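Protein PTHB1 (PDB 4YD8) forms part of the BBSome, a coat complex thought to sort specific membrane proteins to the primary cilium and required for ciliogenesis. Local coordinates at residues N271-K276 with R282-L287; L165-F168 with A174-R177; V87-F90 with T94-L97. One frame throughout, in Å; residues are numbered along the deposited sequence.

How the contacts relate
All three contacts lie in the seven-bladed beta-propeller at the N-terminal end of the protein, each on a different four-stranded antiparallel sheet or, for contact 3, at the loop between two of its strands. Contact 3 comes first in the chain, at the connection between strands 84-88 and 98-102. Contacts 2 and 1 each join the last two strands of their sheets, and both carry a classic beta bulge in the closing strand. Contacts 2 and 3 are neighbours, with nearest atoms about 7 Å apart. Contact 1 is about 31 Å from contact 2 and 32 Å from contact 3, centre to centre. G145, critical for protein stability, lies near both contacts 2 and 3: about 8 Å from G88, residue to residue, and about 10 Å from the side chain of V167.

Contact 1. Residues N271-K276 with R282-L287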
ATOM      1  N   ASN A 271     -10.885 -16.354   1.746  1.00 33.51           N
ATOM      2  CA  ASN A 271     -11.972 -15.583   1.166  1.00 30.77           C
ATOM      3  C   ASN A 271     -11.571 -14.142   0.958  1.00 28.47           C
ATOM      4  O   ASN A 271     -10.650 -13.628   1.589  1.00 30.46           O
ATOM      5  CB  ASN A 271     -13.225 -15.641   2.057  1.00 31.27           C
ATOM      6  CG  ASN A 271     -13.825 -17.030   2.140  1.00 32.01           C
ATOM      7  OD1 ASN A 271     -14.714 -17.382   1.365  1.00 31.35           O
ATOM      8  ND2 ASN A 271     -13.356 -17.823   3.100  1.00 34.23           N
ATOM      9  N   PHE A 272     -12.294 -13.493   0.069  1.00 23.44           N
ATOM     10  CA  PHE A 272     -12.126 -12.087  -0.192  1.00 25.01           C
ATOM     11  C   PHE A 272     -13.457 -11.423   0.182  1.00 22.01           C
ATOM     12  O   PHE A 272     -14.532 -11.903  -0.211  1.00 23.04           O
ATOM     13  CB  PHE A 272     -11.706 -11.947  -1.672  1.00 36.82           C
ATOM     14  CG  PHE A 272     -12.054 -10.659  -2.332  1.00 29.85           C
ATOM     15  CD1 PHE A 272     -11.514  -9.468  -1.896  1.00 38.87           C
ATOM     16  CD2 PHE A 272     -12.814 -10.661  -3.492  1.00 39.10           C
ATOM     17  CE1 PHE A 272     -11.800  -8.280  -2.559  1.00 35.84           C
ATOM     18  CE2 PHE A 272     -13.094  -9.492  -4.160  1.00 31.90           C
ATOM     19  CZ  PHE A 272     -12.591  -8.295  -3.694  1.00 36.14           C
ATOM     20  N   PHE A 273     -13.388 -10.359   0.976  1.00 22.76           N
ATOM     21  CA  PHE A 273     -14.580  -9.684   1.487  1.00 22.41           C
ATOM     22  C   PHE A 273     -14.667  -8.224   1.048  1.00 24.92           C
ATOM     23  O   PHE A 273     -13.669  -7.504   1.039  1.00 25.31           O
ATOM     24  CB  PHE A 273     -14.606  -9.697   3.027  1.00 23.15           C
ATOM     25  CG  PHE A 273     -14.524 -11.064   3.649  1.00 24.77           C
ATOM     26  CD1 PHE A 273     -13.302 -11.709   3.801  1.00 26.06           C
ATOM     27  CD2 PHE A 273     -15.670 -11.683   4.153  1.00 26.70           C
ATOM     28  CE1 PHE A 273     -13.224 -12.986   4.419  1.00 24.97           C
ATOM     29  CE2 PHE A 273     -15.602 -12.935   4.780  1.00 28.43           C
ATOM     30  CZ  PHE A 273     -14.385 -13.593   4.894  1.00 29.47           C
ATOM     31  N   CYS A 274     -15.878  -7.777   0.739  1.00 21.67           N
ATOM     32  CA  CYS A 274     -16.156  -6.358   0.593  1.00 24.36           C
ATOM     33  C   CYS A 274     -17.177  -5.962   1.650  1.00 24.78           C
ATOM     34  O   CYS A 274     -18.307  -6.445   1.623  1.00 28.66           O
ATOM     35  CB  CYS A 274     -16.681  -6.043  -0.814  1.00 22.26           C
ATOM     36  SG  CYS A 274     -17.194  -4.318  -0.996  1.00 28.18           S
ATOM     37  N   LEU A 275     -16.774  -5.108   2.598  1.00 23.06           N
ATOM     38  CA  LEU A 275     -17.663  -4.673   3.683  1.00 23.50           C
ATOM     39  C   LEU A 275     -18.204  -3.273   3.464  1.00 30.64           C
ATOM     40  O   LEU A 275     -17.513  -2.409   2.898  1.00 30.32           O
ATOM     41  CB  LEU A 275     -16.924  -4.705   5.028  1.00 26.33           C
ATOM     42  CG  LEU A 275     -16.099  -5.950   5.335  1.00 26.51           C
ATOM     43  CD1 LEU A 275     -15.525  -5.842   6.757  1.00 28.83           C
ATOM     44  CD2 LEU A 275     -16.925  -7.230   5.182  1.00 29.13           C
ATOM     45  N   LYS A 276     -19.441  -3.049   3.906  1.00 32.56           N
ATOM     46  CA  LYS A 276     -19.968  -1.689   4.040  1.00 31.64           C
ATOM     47  C   LYS A 276     -19.216  -1.001   5.165  1.00 31.77           C
ATOM     48  O   LYS A 276     -18.623  -1.681   6.004  1.00 30.57           O
ATOM     49  CB  LYS A 276     -21.472  -1.691   4.333  1.00 32.20           C
ATOM     50  CG  LYS A 276     -22.322  -2.106   3.146  1.00 38.28           C
ATOM     51  CD  LYS A 276     -23.753  -2.413   3.554  1.00 43.08           C
ATOM     52  CE  LYS A 276     -24.370  -1.271   4.338  1.00 53.62           C
ATOM     53  NZ  LYS A 276     -24.177   0.041   3.661  1.00 63.50           N
ATOM     54  N   ARG A 282     -20.922  -6.656   2.291  1.00 23.24           N
ATOM     55  CA  ARG A 282     -21.594  -6.279   1.054  0.60 23.67           C
ATOM     56  C   ARG A 282     -21.536  -7.461   0.075  1.00 25.55           C
ATOM     57  O   ARG A 282     -22.548  -7.847  -0.508  1.00 25.15           O
ATOM     58  CB  ARG A 282     -20.958  -5.020   0.445  0.60 23.41           C
ATOM     59  CG  ARG A 282     -21.749  -4.419  -0.728  0.60 33.85           C
ATOM     60  CD  ARG A 282     -21.030  -3.215  -1.355  0.60 42.47           C
ATOM     61  NE  ARG A 282     -21.258  -1.955  -0.643  0.60 46.39           N
ATOM     62  CZ  ARG A 282     -20.310  -1.271  -0.009  0.60 41.81           C
ATOM     63  NH1 ARG A 282     -19.069  -1.727   0.015  0.60 39.95           N
ATOM     64  NH2 ARG A 282     -20.598  -0.133   0.602  0.60 45.98           N
ATOM     65  N   PHE A 283     -20.347  -8.027  -0.101  1.00 24.20           N
ATOM     66  CA  PHE A 283     -20.239  -9.314  -0.796  1.00 23.08           C
ATOM     67  C   PHE A 283     -18.981 -10.047  -0.346  1.00 28.00           C
ATOM     68  O   PHE A 283     -18.074  -9.457   0.261  1.00 26.37           O
ATOM     69  CB  PHE A 283     -20.275  -9.155  -2.340  1.00 23.34           C
ATOM     70  CG  PHE A 283     -19.079  -8.445  -2.936  1.00 25.52           C
ATOM     71  CD1 PHE A 283     -17.836  -9.059  -2.998  1.00 24.46           C
ATOM     72  CD2 PHE A 283     -19.223  -7.182  -3.499  1.00 26.60           C
ATOM     73  CE1 PHE A 283     -16.743  -8.408  -3.563  1.00 25.91           C
ATOM     74  CE2 PHE A 283     -18.134  -6.529  -4.061  1.00 26.78           C
ATOM     75  CZ  PHE A 283     -16.900  -7.146  -4.092  1.00 23.56           C
HETATM   76  N   MSE A 284     -18.927 -11.342  -0.621  1.00 23.35           N
HETATM   77  CA  MSE A 284     -17.729 -12.111  -0.334  0.73 22.50           C
HETATM   78  C   MSE A 284     -17.596 -13.226  -1.353  1.00 22.99           C
HETATM   79  O   MSE A 284     -18.574 -13.629  -1.988  1.00 23.74           O
HETATM   80  CB  MSE A 284     -17.769 -12.675   1.097  0.73 25.92           C
HETATM   81  CG  MSE A 284     -18.731 -13.814   1.258  0.73 23.73           C
HETATM   82 SE   MSE A 284     -18.745 -14.522   3.097  0.73 32.20          SE
HETATM   83  CE  MSE A 284     -17.019 -15.380   3.042  0.73 24.25           C
ATOM     84  N   LYS A 285     -16.372 -13.698  -1.529  1.00 23.63           N
ATOM     85  CA  LYS A 285     -16.041 -14.668  -2.541  1.00 26.49           C
ATOM     86  C   LYS A 285     -15.003 -15.651  -2.007  1.00 24.61           C
ATOM     87  O   LYS A 285     -13.942 -15.227  -1.549  1.00 24.66           O
ATOM     88  CB  LYS A 285     -15.493 -13.937  -3.772  1.00 28.43           C
ATOM     89  CG  LYS A 285     -14.633 -14.779  -4.694  1.00 39.62           C
ATOM     90  CD  LYS A 285     -15.468 -15.757  -5.473  1.00 49.42           C
ATOM     91  CE  LYS A 285     -14.741 -16.181  -6.746  1.00 54.54           C
ATOM     92  NZ  LYS A 285     -15.588 -17.110  -7.528  1.00 57.04           N
ATOM     93  N   LYS A 286     -15.304 -16.948  -2.073  1.00 25.35           N
ATOM     94  CA  LYS A 286     -14.319 -17.967  -1.745  0.54 26.20           C
ATOM     95  C   LYS A 286     -13.255 -18.016  -2.830  1.00 30.12           C
ATOM     96  O   LYS A 286     -13.563 -18.084  -4.009  1.00 27.46           O
ATOM     97  CB  LYS A 286     -14.977 -19.338  -1.586  0.54 26.41           C
ATOM     98  CG  LYS A 286     -13.988 -20.487  -1.450  0.54 31.81           C
ATOM     99  CD  LYS A 286     -14.683 -21.794  -1.097  0.54 33.26           C
ATOM    100  CE  LYS A 286     -13.670 -22.905  -0.836  0.54 38.24           C
ATOM    101  NZ  LYS A 286     -12.665 -22.490   0.185  0.54 40.39           N
ATOM    102  N   LEU A 287     -11.995 -17.975  -2.425  1.00 24.58           N
ATOM    103  CA  LEU A 287     -10.909 -18.018  -3.390  1.00 33.22           C
ATOM    104  C   LEU A 287     -10.506 -19.467  -3.670  1.00 34.58           C
ATOM    105  O   LEU A 287     -10.435 -20.274  -2.760  1.00 36.98           O
ATOM    106  CB  LEU A 287      -9.730 -17.202  -2.872  1.00 33.44           C
ATOM    107  CG  LEU A 287     -10.049 -15.705  -2.764  1.00 37.79           C
ATOM    108  CD1 LEU A 287      -8.928 -14.991  -2.059  1.00 41.88           C
ATOM    109  CD2 LEU A 287     -10.284 -15.096  -4.132  1.00 36.49           C
TER
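F283 holds its CG between its own backbone N and carbonyl carbon (chi1 67°), which lays the ring over C274, whose SG is anti to the backbone N (chi1 174°). C274 CB sits over the centre of that ring, a CH-pi contact 3.5 Å from the F283 centroid, with SG oblique to the ring, 4.4 Å from its centroid. At its rim the same ring turns an edge toward the face of F272 in an offset edge-to-face pair, planes at 68°. On the opposite sheet face M284, a selenomethionine, runs alongside F273, its SE 5.0 Å from the F273 ring centroid and oblique to the ring, a Met-aromatic contact in the modelled conformer, one of two. In the conformer given, also one of two, R282 sets NH1 against C274 SG at the guanidinium edge, a weak bond, with K276 CG over one face and NH2 bonded to S262 O. Backbone bonds join C274 N to F283 O (2.8 Å) and F272 N to K285 O (2.9 Å). C274 O accepts twice, from R282 N at 2.7 Å and from F283 N at 3.1 Å. That double grip marks a classic beta bulge, here in the closing strand of a propeller-blade hairpin.

Contact 2. Residues L165-F168 with A174-R177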
ATOM      1  N   LEU A 165      -1.567   1.542  19.147  1.00 28.79           N
ATOM      2  CA  LEU A 165      -1.693   2.474  18.027  1.00 27.70           C
ATOM      3  C   LEU A 165      -1.079   3.796  18.452  1.00 31.60           C
ATOM      4  O   LEU A 165      -1.507   4.398  19.443  1.00 35.08           O
ATOM      5  CB  LEU A 165      -3.149   2.662  17.612  1.00 27.49           C
ATOM      6  CG  LEU A 165      -3.907   1.423  17.124  1.00 31.64           C
ATOM      7  CD1 LEU A 165      -5.257   1.856  16.577  1.00 32.62           C
ATOM      8  CD2 LEU A 165      -3.114   0.666  16.060  1.00 27.81           C
HETATM    9  N   MSE A 166      -0.061   4.219  17.708  1.00 30.18           N
HETATM   10  CA  MSE A 166       0.711   5.413  18.001  1.00 30.34           C
HETATM   11  C   MSE A 166       0.449   6.452  16.918  1.00 28.74           C
HETATM   12  O   MSE A 166       0.758   6.235  15.744  1.00 27.07           O
HETATM   13  CB  MSE A 166       2.207   5.063  18.106  1.00 29.97           C
HETATM   14  CG  MSE A 166       2.504   3.920  19.118  1.00 38.72           C
HETATM   15 SE   MSE A 166       4.405   3.426  19.294  1.00 38.10          SE
HETATM   16  CE  MSE A 166       4.618   2.469  17.570  1.00 33.54           C
ATOM     17  N   VAL A 167      -0.156   7.564  17.321  1.00 28.21           N
ATOM     18  CA  VAL A 167      -0.619   8.574  16.385  1.00 28.36           C
ATOM     19  C   VAL A 167       0.320   9.762  16.399  1.00 31.40           C
ATOM     20  O   VAL A 167       0.662  10.291  17.463  1.00 31.19           O
ATOM     21  CB  VAL A 167      -2.055   9.031  16.716  1.00 33.14           C
ATOM     22  CG1 VAL A 167      -2.471  10.184  15.821  1.00 33.72           C
ATOM     23  CG2 VAL A 167      -3.031   7.862  16.589  1.00 32.92           C
ATOM     24  N   PHE A 168       0.745  10.162  15.204  1.00 30.94           N
ATOM     25  CA  PHE A 168       1.645  11.287  15.018  1.00 30.06           C
ATOM     26  C   PHE A 168       0.975  12.365  14.184  1.00 31.62           C
ATOM     27  O   PHE A 168       0.502  12.101  13.080  1.00 29.79           O
ATOM     28  CB  PHE A 168       2.942  10.832  14.338  1.00 28.81           C
ATOM     29  CG  PHE A 168       3.751   9.874  15.171  1.00 28.38           C
ATOM     30  CD1 PHE A 168       3.477   8.513  15.153  1.00 30.62           C
ATOM     31  CD2 PHE A 168       4.765  10.343  15.990  1.00 30.64           C
ATOM     32  CE1 PHE A 168       4.209   7.636  15.941  1.00 32.64           C
ATOM     33  CE2 PHE A 168       5.513   9.470  16.772  1.00 35.33           C
ATOM     34  CZ  PHE A 168       5.231   8.113  16.744  1.00 35.00           C
ATOM     35  N   ALA A 174       1.231  12.646  19.023  1.00 37.42           N
ATOM     36  CA  ALA A 174      -0.057  12.994  19.613  1.00 34.41           C
ATOM     37  C   ALA A 174      -0.363  12.127  20.833  1.00 36.62           C
ATOM     38  O   ALA A 174      -0.435  12.621  21.950  1.00 38.15           O
ATOM     39  CB  ALA A 174      -1.170  12.859  18.573  1.00 33.89           C
ATOM     40  N   PHE A 175      -0.532  10.827  20.621  1.00 33.49           N
ATOM     41  CA  PHE A 175      -0.871   9.926  21.716  1.00 35.10           C
ATOM     42  C   PHE A 175      -0.708   8.468  21.296  1.00 36.41           C
ATOM     43  O   PHE A 175      -0.496   8.168  20.115  1.00 34.80           O
ATOM     44  CB  PHE A 175      -2.312  10.162  22.191  1.00 36.54           C
ATOM     45  CG  PHE A 175      -3.343   9.964  21.109  1.00 41.93           C
ATOM     46  CD1 PHE A 175      -3.810   8.695  20.797  1.00 42.77           C
ATOM     47  CD2 PHE A 175      -3.832  11.046  20.394  1.00 41.39           C
ATOM     48  CE1 PHE A 175      -4.750   8.508  19.791  1.00 44.26           C
ATOM     49  CE2 PHE A 175      -4.772  10.865  19.389  1.00 40.22           C
ATOM     50  CZ  PHE A 175      -5.231   9.592  19.089  1.00 38.57           C
ATOM     51  N   GLY A 176      -0.824   7.570  22.270  1.00 34.58           N
ATOM     52  CA  GLY A 176      -0.779   6.138  22.009  1.00 36.97           C
ATOM     53  C   GLY A 176      -1.830   5.381  22.815  1.00 39.31           C
ATOM     54  O   GLY A 176      -2.082   5.705  23.976  1.00 38.50           O
ATOM     55  N   ARG A 177      -2.445   4.374  22.196  1.00 35.35           N
ATOM     56  CA  ARG A 177      -3.497   3.575  22.831  1.00 40.48           C
ATOM     57  C   ARG A 177      -3.296   2.098  22.552  1.00 39.15           C
ATOM     58  O   ARG A 177      -3.070   1.718  21.410  1.00 35.27           O
ATOM     59  CB  ARG A 177      -4.875   3.986  22.316  1.00 39.12           C
ATOM     60  CG  ARG A 177      -5.186   5.471  22.410  1.00 42.62           C
ATOM     61  CD  ARG A 177      -5.460   5.905  23.841  1.00 40.13           C
ATOM     62  NE  ARG A 177      -5.768   7.333  23.896  1.00 46.30           N
ATOM     63  CZ  ARG A 177      -4.978   8.257  24.435  1.00 48.40           C
ATOM     64  NH1 ARG A 177      -3.820   7.916  24.994  1.00 46.60           N
ATOM     65  NH2 ARG A 177      -5.358   9.526  24.429  1.00 45.57           N
TER
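L165-F168 and A174-R177 run antiparallel, their axes 4.8 Å apart and 172° between their directions. They form a beta hairpin at the end of a four-stranded sheet in the seven-bladed beta-propeller, strand 172-178 being one of its two edge strands. L165 and R177 exchange two backbone bonds, while V167 N meets F175 O at 2.9 Å. Farther along, V167 O accepts from A174 N at 2.9 Å and, weakly, from F175 N at 3.4 Å; with A174 and F175 both facing V167, this is a classic beta bulge.

V167 and F175 carry the side-chain contact, lying side by side and pointing the same way. With F175 CG between its backbone N and carbonyl carbon (chi1 59°), the ring swings across to V167 and takes the valine CB over one face, nearer the rim than the centre, in a CH-pi contact. V167 CG2 adds to this at 3.7 Å from F175 CE1, while CG1, anti to the backbone N, is turned to the A174 methyl.

R177 lies beyond: F175 CD1 sits over the centre of one face of its guanidinium, 3.8 Å above the plane. NE and NH2 bond to the carbonyls of L214 and A215 in helix 211-216, tying the outer strand to that helix, which also touches V167 through Y211. A serine in place of F175 would probably leave V167 without the ring over its CB and remove the ring carbon that lies over one face of the R177 guanidinium. G176 has no side chain opposite M166, and its CA approaches L165 O to 3.2 Å in a CA-H...O contact. R177 NH1 folds back onto G176 O at 3.0 Å, standing above the carbonyl plane.

Contact 3. Residues V87-F90 with T94-L97; sequences VGKF and TEML
The charged interaction is a salt bridge between K89 and E95: NZ meets OE1 at 2.6 Å, nearly along the carboxylate C-O axis. K89 leaves the backbone with CG anti to its carbonyl carbon (chi1 -60°) and runs extended alongside the E95 carbonyl, CG 3.3 Å from E95 O, which carries the ammonium to the acid. E95 is also extended beyond CG, and the two side chains cross obliquely at the protein surface.

Apolar contact is concentrated on V87 and L97, whose side chains meet at about a right angle. V87 CG1 lies 3.6 Å from L97 CB, and L97 CD2 rests 4.0 Å from G88 CA. The contact closes the connection between strands 84-88 and 98-102, the first two strands of one four-stranded sheet in the seven-bladed beta-propeller; V87 also touches C30 and A32 of strand 29-32, which belongs to another sheet.

Among the polar backbone contacts, L97 CA approaches G88 O at 3.5 Å in a CA-H...O contact. K89 is the centre of an inverse gamma turn, with a weak bond from F90 N to G88 O; D154 OD2 receives K89 N. On the other segment T94 OG1 accepts M96 N at 3.0 Å, an ST turn, and L97 N is bonded to N36 OD1. G88 CA lies over one face of the F90 ring, nearer its rim.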
ATOM      1  N   VAL A  87       3.374   7.595   0.964  1.00 20.82           N
ATOM      2  CA  VAL A  87       3.579   8.942   0.452  1.00 18.73           C
ATOM      3  C   VAL A  87       2.318   9.723   0.729  1.00 22.67           C
ATOM      4  O   VAL A  87       1.223   9.253   0.424  1.00 21.60           O
ATOM      5  CB  VAL A  87       3.888   8.929  -1.067  1.00 18.70           C
ATOM      6  CG1 VAL A  87       3.871  10.362  -1.636  1.00 19.97           C
ATOM      7  CG2 VAL A  87       5.229   8.224  -1.328  1.00 21.54           C
ATOM      8  N   GLY A  88       2.461  10.904   1.319  1.00 21.10           N
ATOM      9  CA  GLY A  88       1.310  11.670   1.730  1.00 22.07           C
ATOM     10  C   GLY A  88       1.682  13.064   2.192  1.00 23.21           C
ATOM     11  O   GLY A  88       2.846  13.471   2.127  1.00 23.88           O
ATOM     12  N   LYS A  89       0.690  13.793   2.680  1.00 21.45           N
ATOM     13  CA  LYS A  89       0.914  15.178   3.091  1.00 22.27           C
ATOM     14  C   LYS A  89       1.403  15.241   4.544  1.00 22.70           C
ATOM     15  O   LYS A  89       0.680  15.699   5.430  1.00 22.81           O
ATOM     16  CB  LYS A  89      -0.368  16.006   2.921  1.00 23.44           C
ATOM     17  CG  LYS A  89      -0.876  16.052   1.467  1.00 24.63           C
ATOM     18  CD  LYS A  89      -2.268  16.661   1.389  1.00 27.92           C
ATOM     19  CE  LYS A  89      -2.796  16.615  -0.048  1.00 32.27           C
ATOM     20  NZ  LYS A  89      -4.048  17.405  -0.167  1.00 36.33           N
ATOM     21  N   PHE A  90       2.640  14.805   4.756  1.00 26.42           N
ATOM     22  CA  PHE A  90       3.156  14.544   6.094  1.00 26.58           C
ATOM     23  C   PHE A  90       3.867  15.751   6.716  1.00 28.72           C
ATOM     24  O   PHE A  90       4.365  15.659   7.842  1.00 26.80           O
ATOM     25  CB  PHE A  90       4.122  13.360   6.050  1.00 22.94           C
ATOM     26  CG  PHE A  90       3.516  12.090   5.527  1.00 22.09           C
ATOM     27  CD1 PHE A  90       2.230  11.703   5.905  1.00 21.06           C
ATOM     28  CD2 PHE A  90       4.231  11.281   4.661  1.00 20.06           C
ATOM     29  CE1 PHE A  90       1.672  10.513   5.425  1.00 22.21           C
ATOM     30  CE2 PHE A  90       3.682  10.077   4.174  1.00 19.99           C
ATOM     31  CZ  PHE A  90       2.408   9.702   4.557  1.00 19.93           C
ATOM     32  N   THR A  94       2.333  22.726   4.279  1.00 24.97           N
ATOM     33  CA  THR A  94       2.310  22.465   2.836  1.00 25.17           C
ATOM     34  C   THR A  94       1.444  21.257   2.509  1.00 23.72           C
ATOM     35  O   THR A  94       1.256  20.356   3.337  1.00 23.89           O
ATOM     36  CB  THR A  94       3.735  22.232   2.269  1.00 24.77           C
ATOM     37  OG1 THR A  94       3.659  21.945   0.861  1.00 25.70           O
ATOM     38  CG2 THR A  94       4.413  21.061   2.954  1.00 25.85           C
ATOM     39  N   GLU A  95       0.912  21.223   1.294  1.00 24.85           N
ATOM     40  CA  GLU A  95       0.170  20.052   0.848  1.00 24.45           C
ATOM     41  C   GLU A  95       0.991  19.198  -0.108  1.00 24.75           C
ATOM     42  O   GLU A  95       0.495  18.217  -0.670  1.00 28.97           O
ATOM     43  CB  GLU A  95      -1.159  20.468   0.214  1.00 29.88           C
ATOM     44  CG  GLU A  95      -2.140  20.980   1.263  1.00 36.77           C
ATOM     45  CD  GLU A  95      -3.573  21.023   0.777  1.00 43.21           C
ATOM     46  OE1 GLU A  95      -4.111  19.963   0.412  1.00 43.24           O
ATOM     47  OE2 GLU A  95      -4.164  22.119   0.768  1.00 51.46           O
HETATM   48  N   MSE A  96       2.262  19.542  -0.271  1.00 23.35           N
HETATM   49  CA  MSE A  96       3.137  18.707  -1.091  0.73 23.89           C
HETATM   50  C   MSE A  96       3.279  17.297  -0.503  1.00 25.04           C
HETATM   51  O   MSE A  96       3.260  17.100   0.718  1.00 23.54           O
HETATM   52  CB  MSE A  96       4.516  19.347  -1.247  0.73 24.35           C
HETATM   53  CG  MSE A  96       4.539  20.518  -2.201  0.73 30.23           C
HETATM   54 SE   MSE A  96       6.294  20.628  -3.021  0.73 27.18          SE
HETATM   55  CE  MSE A  96       5.778  21.288  -4.735  0.73 80.57           C
ATOM     56  N   LEU A  97       3.387  16.311  -1.389  1.00 21.13           N
ATOM     57  CA  LEU A  97       3.579  14.935  -0.944  1.00 20.62           C
ATOM     58  C   LEU A  97       5.007  14.732  -0.449  1.00 25.27           C
ATOM     59  O   LEU A  97       5.961  15.290  -1.005  1.00 20.84           O
ATOM     60  CB  LEU A  97       3.267  13.935  -2.069  1.00 20.53           C
ATOM     61  CG  LEU A  97       1.863  14.051  -2.673  1.00 29.90           C
ATOM     62  CD1 LEU A  97       1.676  13.079  -3.857  1.00 24.18           C
ATOM     63  CD2 LEU A  97       0.824  13.810  -1.586  1.00 29.24           C
TER